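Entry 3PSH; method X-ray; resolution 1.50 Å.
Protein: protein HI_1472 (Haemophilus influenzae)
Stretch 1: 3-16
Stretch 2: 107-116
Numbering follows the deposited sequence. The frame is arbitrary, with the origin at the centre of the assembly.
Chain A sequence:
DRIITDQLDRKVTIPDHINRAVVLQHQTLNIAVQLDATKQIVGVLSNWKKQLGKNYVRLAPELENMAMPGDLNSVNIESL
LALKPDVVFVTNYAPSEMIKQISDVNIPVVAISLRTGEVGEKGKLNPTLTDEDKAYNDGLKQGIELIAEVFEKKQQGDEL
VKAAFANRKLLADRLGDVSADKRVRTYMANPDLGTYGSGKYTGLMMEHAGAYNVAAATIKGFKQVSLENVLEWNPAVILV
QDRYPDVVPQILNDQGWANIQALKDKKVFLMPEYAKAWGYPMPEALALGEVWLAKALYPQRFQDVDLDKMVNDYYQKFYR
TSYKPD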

# COMPACT_ATOMS: atom_id res chain seq x y z
N ILE A 3 -12.80 7.53 -22.69
CA ILE A 3 -12.26 6.16 -22.61
C ILE A 3 -10.90 6.16 -21.92
O ILE A 3 -10.02 6.96 -22.22
CB ILE A 3 -12.16 5.53 -24.04
CG1 ILE A 3 -13.55 5.46 -24.69
CG2 ILE A 3 -11.62 4.18 -24.02
CD1 ILE A 3 -13.42 5.22 -26.21
N ILE A 4 -10.78 5.25 -20.93
CA ILE A 4 -9.48 5.09 -20.26
C ILE A 4 -8.99 3.68 -20.43
O ILE A 4 -9.75 2.85 -20.81
CB ILE A 4 -9.51 5.53 -18.74
CG1 ILE A 4 -10.47 4.62 -17.91
CG2 ILE A 4 -9.80 7.03 -18.62
CD1 ILE A 4 -9.88 3.27 -17.38
N THR A 5 -7.70 3.44 -20.15
CA THR A 5 -7.16 2.08 -20.07
C THR A 5 -6.77 1.84 -18.61
O THR A 5 -6.03 2.59 -18.00
CB THR A 5 -5.95 1.84 -20.97
OG1 THR A 5 -6.34 2.19 -22.31
CG2 THR A 5 -5.47 0.42 -20.94
N ASP A 6 -7.39 0.84 -18.08
CA ASP A 6 -7.12 0.51 -16.63
C ASP A 6 -5.89 -0.44 -16.53
O ASP A 6 -5.30 -0.86 -17.53
CB ASP A 6 -8.40 -0.05 -15.96
CG ASP A 6 -8.65 -1.53 -16.21
OD1 ASP A 6 -7.84 -2.27 -16.87
OD2 ASP A 6 -9.69 -2.00 -15.69
N GLN A 7 -5.59 -0.80 -15.28
CA GLN A 7 -4.37 -1.56 -15.01
C GLN A 7 -4.48 -3.10 -15.27
O GLN A 7 -3.55 -3.94 -14.95
CB GLN A 7 -3.83 -1.13 -13.64
CG GLN A 7 -3.38 0.32 -13.68
CD GLN A 7 -2.51 0.68 -12.47
OE1 GLN A 7 -2.98 0.58 -11.37
NE2 GLN A 7 -1.39 1.33 -12.69
N LEU A 8 -5.63 -3.54 -15.80
CA LEU A 8 -5.73 -4.85 -16.39
C LEU A 8 -5.71 -4.69 -17.94
O LEU A 8 -6.10 -5.68 -18.71
CB LEU A 8 -7.01 -5.53 -15.83
CG LEU A 8 -7.12 -6.01 -14.35
CD1 LEU A 8 -8.40 -6.71 -14.12
CD2 LEU A 8 -5.98 -6.92 -14.09
N ASP A 9 -5.34 -3.48 -18.41
CA ASP A 9 -5.29 -3.17 -19.90
C ASP A 9 -6.70 -3.28 -20.57
O ASP A 9 -6.85 -3.53 -21.79
CB ASP A 9 -4.27 -4.08 -20.58
CG ASP A 9 -2.77 -3.79 -20.12
OD1 ASP A 9 -2.46 -2.74 -19.51
OD2 ASP A 9 -1.95 -4.70 -20.41
N ARG A 10 -7.70 -3.04 -19.72
CA ARG A 10 -9.08 -2.96 -20.20
C ARG A 10 -9.40 -1.56 -20.64
O ARG A 10 -9.13 -0.59 -19.92
CB ARG A 10 -10.04 -3.38 -19.10
CG ARG A 10 -9.82 -4.84 -18.68
CD ARG A 10 -10.51 -5.11 -17.32
NE ARG A 10 -11.99 -5.07 -17.45
CZ ARG A 10 -12.78 -4.08 -17.00
NH1 ARG A 10 -12.27 -2.99 -16.45
NH2 ARG A 10 -14.11 -4.21 -17.20
N LYS A 11 -10.00 -1.43 -21.83
CA LYS A 11 -10.50 -0.11 -22.26
C LYS A 11 -11.89 0.04 -21.60
O LYS A 11 -12.80 -0.86 -21.81
CB LYS A 11 -10.75 -0.04 -23.76
CG LYS A 11 -9.46 -0.31 -24.54
CD LYS A 11 -8.38 0.80 -24.37
CE LYS A 11 -7.09 0.41 -25.16
NZ LYS A 11 -5.87 1.19 -24.77
N VAL A 12 -12.08 1.17 -20.91
CA VAL A 12 -13.30 1.43 -20.14
C VAL A 12 -13.85 2.81 -20.50
O VAL A 12 -13.18 3.88 -20.43
CB VAL A 12 -13.06 1.43 -18.57
CG1 VAL A 12 -14.36 1.55 -17.77
CG2 VAL A 12 -12.35 0.19 -18.14
N THR A 13 -15.13 2.75 -20.81
CA THR A 13 -15.84 4.05 -21.07
C THR A 13 -16.52 4.55 -19.85
O THR A 13 -17.29 3.78 -19.21
CB THR A 13 -16.87 3.89 -22.24
OG1 THR A 13 -16.18 3.39 -23.39
CG2 THR A 13 -17.44 5.22 -22.59
N ILE A 14 -16.23 5.79 -19.49
CA ILE A 14 -16.83 6.34 -18.22
C ILE A 14 -17.48 7.67 -18.53
O ILE A 14 -17.12 8.31 -19.52
CB ILE A 14 -15.79 6.51 -17.11
CG1 ILE A 14 -14.67 7.48 -17.58
CG2 ILE A 14 -15.12 5.10 -16.79
CD1 ILE A 14 -13.61 7.74 -16.47
N PRO A 15 -18.35 8.13 -17.64
CA PRO A 15 -18.91 9.47 -17.82
C PRO A 15 -17.83 10.57 -17.80
O PRO A 15 -16.71 10.40 -17.27
CB PRO A 15 -19.77 9.64 -16.57
CG PRO A 15 -20.18 8.28 -16.21
CD PRO A 15 -18.95 7.45 -16.48
N ASP A 16 -18.18 11.71 -18.37
CA ASP A 16 -17.26 12.81 -18.33
C ASP A 16 -16.96 13.35 -16.92
O ASP A 16 -15.81 13.89 -16.68
CB ASP A 16 -17.89 13.97 -19.14
CG ASP A 16 -17.84 13.75 -20.58
OD1 ASP A 16 -17.18 12.88 -21.13
OD2 ASP A 16 -18.41 14.65 -21.26
N ILE A 107 -22.34 -1.01 -15.16
CA ILE A 107 -21.65 -0.00 -14.42
C ILE A 107 -20.15 -0.17 -14.83
O ILE A 107 -19.64 -1.31 -14.78
CB ILE A 107 -21.73 -0.22 -12.93
CG1 ILE A 107 -23.16 -0.03 -12.41
CG2 ILE A 107 -20.91 0.79 -12.21
CD1 ILE A 107 -23.30 -0.77 -11.02
N PRO A 108 -19.48 0.92 -15.23
CA PRO A 108 -18.05 0.82 -15.67
C PRO A 108 -17.20 0.36 -14.44
O PRO A 108 -17.45 0.77 -13.30
CB PRO A 108 -17.68 2.30 -16.07
CG PRO A 108 -19.04 2.96 -16.19
CD PRO A 108 -19.98 2.30 -15.29
N VAL A 109 -16.18 -0.43 -14.74
CA VAL A 109 -15.27 -0.93 -13.72
C VAL A 109 -13.81 -0.54 -14.10
O VAL A 109 -13.41 -0.70 -15.26
CB VAL A 109 -15.29 -2.50 -13.78
CG1 VAL A 109 -14.07 -3.14 -12.91
CG2 VAL A 109 -16.59 -3.04 -13.23
N VAL A 110 -13.06 -0.06 -13.11
CA VAL A 110 -11.71 0.36 -13.35
C VAL A 110 -10.84 -0.37 -12.32
O VAL A 110 -11.04 -0.21 -11.11
CB VAL A 110 -11.52 1.85 -13.08
CG1 VAL A 110 -9.99 2.31 -13.25
CG2 VAL A 110 -12.35 2.64 -14.06
N ALA A 111 -10.01 -1.28 -12.87
CA ALA A 111 -9.12 -2.20 -12.04
C ALA A 111 -7.80 -1.49 -11.77
O ALA A 111 -7.19 -0.83 -12.73
CB ALA A 111 -8.91 -3.51 -12.81
N ILE A 112 -7.40 -1.50 -10.51
CA ILE A 112 -6.16 -0.80 -10.15
C ILE A 112 -5.20 -1.83 -9.51
O ILE A 112 -5.54 -2.56 -8.62
CB ILE A 112 -6.46 0.30 -9.13
CG1 ILE A 112 -7.30 1.44 -9.76
CG2 ILE A 112 -5.08 0.90 -8.52
CD1 ILE A 112 -6.64 2.32 -10.90
N SER A 113 -3.96 -1.81 -10.04
CA SER A 113 -2.96 -2.71 -9.50
C SER A 113 -1.81 -1.89 -8.90
O SER A 113 -1.02 -2.51 -8.17
CB SER A 113 -2.28 -3.52 -10.60
OG SER A 113 -1.65 -2.67 -11.52
N LEU A 114 -1.63 -0.59 -9.28
CA LEU A 114 -0.41 0.16 -8.88
C LEU A 114 0.89 -0.58 -9.32
O LEU A 114 2.01 -0.40 -8.72
CB LEU A 114 -0.40 0.45 -7.37
CG LEU A 114 -1.68 1.17 -6.93
CD1 LEU A 114 -1.53 1.47 -5.39
CD2 LEU A 114 -1.94 2.45 -7.69
N ARG A 115 0.79 -1.37 -10.36
CA ARG A 115 1.93 -2.06 -10.95
C ARG A 115 1.82 -2.13 -12.49
O ARG A 115 0.73 -2.34 -13.10
CB ARG A 115 2.09 -3.45 -10.28
CG ARG A 115 1.44 -4.67 -10.84
CD ARG A 115 2.09 -5.93 -10.27
NE ARG A 115 1.26 -7.07 -10.61
CZ ARG A 115 0.39 -7.61 -9.81
NH1 ARG A 115 0.15 -7.16 -8.57
NH2 ARG A 115 -0.30 -8.59 -10.26
N THR A 116 2.94 -2.00 -13.16
CA THR A 116 2.96 -2.37 -14.60
C THR A 116 3.42 -3.83 -14.61
O THR A 116 2.69 -4.74 -14.19
CB THR A 116 3.79 -1.34 -15.45
OG1 THR A 116 5.09 -1.22 -14.88
CG2 THR A 116 3.15 0.03 -15.48
O HOH W 1 -16.01 -1.87 -17.46

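The most unusual feature of this contact is a single carboxylate, that of Asp6, which organises its own turn and grips the neighbouring strand at once. Asp6 OD1 accepts hydrogen bonds from Leu8 N (2.8 Å) and Arg10 N (3.0 Å), bracing the type I turn that runs from Asp6 to Asp9. Asp6 OD2 accepts one from Ala111 N at 2.9 Å and also forms a salt bridge with Arg10 NH1, again at 2.9 Å. Aspartate suits the place because its short side chain, with chi1 at 82°, holds both oxygens close to the backbone. Arg10 offsets the buried charge and extends the grip: Arg10 NH1 donates to Val109 O at 2.8 Å, with the carbonyl near the guanidinium plane, while one water accepts from both Arg10 NH2 (3.0 Å) and Val109 N (3.1 Å).

The main chain adds a bond from Gln7 N to Ala111 O (3.0 Å), so Ala111 is held at both its amide and its carbonyl. Its small methyl lets the turn come close, with Leu8 CG 3.4 Å from Ala111 CB. Gln7, the residue most covered by the other stretch, reaches past the end of the strand. There Gln7 OE1 accepts from Ser113 N at 2.9 Å and Leu114 N at 2.7 Å, satisfying two consecutive buried amides; its NE2 is hydrogen-bonded elsewhere in the structure.

Apolar packing accompanies these bonds: Ile4 CD1 lies 4.2 Å from Val110 CG2, and toward Pro108 it takes over, with CG1 of the branched Val12 3.8 Å from Pro108 CB. Ile14 CG2 approaches that same Pro108 CB at 3.9 Å. Proline suits this position, since its compact ring offers an apolar surface to Val12 and Ile14. Together the stretches bury 593 Å², counting both sides.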